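Local atomic coordinates of fructose-2,6-bisphosphatase TIGAR B (Danio rerio, PDB entry 3E9D), a protein that probably hydrolyses the 2-phosphate of fructose 2,6-bisphosphate, and also acts on fructose 1,6-bisphosphate, thereby restraining glycolysis. Residues Asp19-Gly24 with Gly97-His102. Sequence-based numbering, arbitrary orientation.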
loop_
_atom_site.group_PDB
_atom_site.type_symbol
_atom_site.label_atom_id
_atom_site.label_comp_id
_atom_site.label_asym_id
_atom_site.label_seq_id
_atom_site.Cartn_x
_atom_site.Cartn_y
_atom_site.Cartn_z
ATOM N N ASP A 19 -1.740 17.793 12.802
ATOM C CA ASP A 19 -1.977 18.051 14.225
ATOM C C ASP A 19 -1.749 16.814 15.085
ATOM O O ASP A 19 -1.957 16.851 16.289
ATOM C CB ASP A 19 -3.386 18.605 14.437
ATOM C CG ASP A 19 -3.609 19.921 13.712
ATOM O OD1 ASP A 19 -2.623 20.647 13.467
ATOM O OD2 ASP A 19 -4.772 20.225 13.373
ATOM N N LYS A 20 -1.306 15.731 14.454
ATOM C CA LYS A 20 -1.032 14.444 15.106
ATOM C C LYS A 20 -2.247 13.896 15.860
ATOM O O LYS A 20 -2.141 13.410 16.997
ATOM C CB LYS A 20 0.220 14.521 15.985
ATOM C CG LYS A 20 1.455 14.981 15.229
ATOM C CD LYS A 20 2.661 15.038 16.142
ATOM C CE LYS A 20 3.911 15.558 15.399
ATOM N NZ LYS A 20 4.340 14.604 14.319
ATOM N N LEU A 21 -3.401 13.983 15.201
ATOM C CA LEU A 21 -4.637 13.358 15.674
ATOM C C LEU A 21 -4.852 12.030 14.951
ATOM O O LEU A 21 -4.566 11.929 13.771
ATOM C CB LEU A 21 -5.824 14.276 15.414
ATOM C CG LEU A 21 -5.710 15.713 15.929
ATOM C CD1 LEU A 21 -6.962 16.499 15.563
ATOM C CD2 LEU A 21 -5.503 15.692 17.432
ATOM N N LEU A 22 -5.359 11.019 15.659
ATOM C CA LEU A 22 -5.606 9.702 15.054
ATOM C C LEU A 22 -6.696 9.745 14.003
ATOM O O LEU A 22 -7.815 10.212 14.267
ATOM C CB LEU A 22 -5.978 8.667 16.106
ATOM C CG LEU A 22 -4.895 7.783 16.698
ATOM C CD1 LEU A 22 -5.564 6.886 17.708
ATOM C CD2 LEU A 22 -4.169 6.941 15.618
ATOM N N GLN A 23 -6.374 9.243 12.815
ATOM C CA GLN A 23 -7.329 9.261 11.708
ATOM C C GLN A 23 -7.635 7.850 11.197
ATOM O O GLN A 23 -6.782 7.217 10.582
ATOM C CB GLN A 23 -6.782 10.140 10.578
ATOM C CG GLN A 23 -7.866 10.898 9.818
ATOM C CD GLN A 23 -7.298 11.804 8.738
ATOM O OE1 GLN A 23 -8.045 12.451 8.035
ATOM N NE2 GLN A 23 -5.994 11.809 8.574
ATOM N N GLY A 24 -8.843 7.357 11.443
ATOM C CA GLY A 24 -9.186 5.976 11.104
ATOM C C GLY A 24 -10.253 5.889 10.032
ATOM O O GLY A 24 -10.097 6.441 8.952
ATOM N N GLY A 97 -9.660 10.710 16.225
ATOM C CA GLY A 97 -9.807 12.159 16.387
ATOM C C GLY A 97 -9.165 12.715 17.645
ATOM O O GLY A 97 -9.166 13.923 17.854
ATOM N N ARG A 98 -8.626 11.838 18.485
ATOM C CA ARG A 98 -7.891 12.238 19.680
ATOM C C ARG A 98 -6.413 12.231 19.352
ATOM O O ARG A 98 -5.996 11.511 18.460
ATOM C CB ARG A 98 -8.119 11.258 20.841
ATOM C CG ARG A 98 -9.557 10.977 21.214
ATOM C CD ARG A 98 -10.152 12.116 21.973
ATOM N NE ARG A 98 -10.697 11.667 23.249
ATOM C CZ ARG A 98 -10.146 11.921 24.434
ATOM N NH1 ARG A 98 -9.024 12.631 24.520
ATOM N NH2 ARG A 98 -10.724 11.470 25.543
ATOM N N PRO A 99 -5.609 13.021 20.092
ATOM C CA PRO A 99 -4.168 13.002 19.903
ATOM C C PRO A 99 -3.677 11.575 19.939
ATOM O O PRO A 99 -4.162 10.792 20.751
ATOM C CB PRO A 99 -3.651 13.754 21.133
ATOM C CG PRO A 99 -4.727 14.713 21.457
ATOM C CD PRO A 99 -6.022 14.018 21.106
ATOM N N LYS A 100 -2.754 11.228 19.048
ATOM C CA LYS A 100 -2.065 9.937 19.096
ATOM C C LYS A 100 -1.502 9.647 20.500
ATOM O O LYS A 100 -1.329 8.490 20.889
ATOM C CB LYS A 100 -0.930 9.901 18.073
ATOM C CG LYS A 100 -1.364 9.843 16.611
ATOM C CD LYS A 100 -0.150 10.032 15.713
ATOM C CE LYS A 100 -0.474 9.741 14.263
ATOM N NZ LYS A 100 -0.253 8.312 13.944
ATOM N N GLU A 101 -1.225 10.709 21.255
ATOM C CA GLU A 101 -0.738 10.587 22.631
ATOM C C GLU A 101 -1.799 10.054 23.588
ATOM O O GLU A 101 -1.472 9.408 24.579
ATOM C CB GLU A 101 -0.215 11.938 23.137
ATOM C CG GLU A 101 1.017 12.412 22.379
ATOM C CD GLU A 101 2.053 11.300 22.224
ATOM O OE1 GLU A 101 2.660 10.920 23.256
ATOM O OE2 GLU A 101 2.245 10.808 21.083
ATOM N N HIS A 102 -3.064 10.352 23.295
ATOM C CA HIS A 102 -4.175 9.853 24.089
ATOM C C HIS A 102 -4.262 8.323 23.998
ATOM O O HIS A 102 -4.520 7.655 24.999
ATOM C CB HIS A 102 -5.485 10.526 23.670
ATOM C CG HIS A 102 -6.697 9.964 24.345
ATOM N ND1 HIS A 102 -6.961 10.159 25.685
ATOM C CD2 HIS A 102 -7.717 9.213 23.866
ATOM C CE1 HIS A 102 -8.092 9.553 26.000
ATOM N NE2 HIS A 102 -8.571 8.971 24.915
HETATM O O HOH W 1 -0.672 13.359 19.736
#
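L21 and P99 meet in a single antiparallel beta bridge between the loop after helix 15-18 and the turn leading into helix 100-110, at the surface of the histidine phosphatase domain. They form a non-hydrogen-bonded pair, and the bonds run between the residues on either side. L22 N donates to R98 O at 2.9 Å and is nearly straight (178°). K100 N donates to K20 O at 3.1 Å. L22 O takes G97 N (2.7 Å), not R98 N, so regular pairing does not run on past the bridge. G97 has a positive phi (83°), and a side chain there would press on the preceding carbonyl.

K20 O carries several contacts. Besides K100 N, it accepts from a water that also takes E101 N, linking the loop to the first turn of the helix. P99 CA adds a CA-H...O contact to K20 O at 3.6 Å.

The side chains add a thin apolar layer. L21 CD2 sits over one face of the P99 ring, 3.8 Å from P99 N. L22 and K100 cross at about a right angle, with L22 CG 4.1 Å from K100 CG. K100 CG stands beside its own backbone N (chi1 -71°), which brings it near K20 O.

The active site is close. The side chain of L22 is about 7 Å from that of E89, the inferred proton donor/acceptor. Separately, a phosphate ion, probably from the crystallisation liquor, lies about 4 Å from the K20 side chain.

K20 closes helix 15-18 in a Schellman motif, while H102 N bonds to P99 O at the start of helix 100-110. L21 packs on Y16 of the first helix, and L22 on F92 and A95. The bridge thus joins the end of helix 15-18 to the start of helix 100-110.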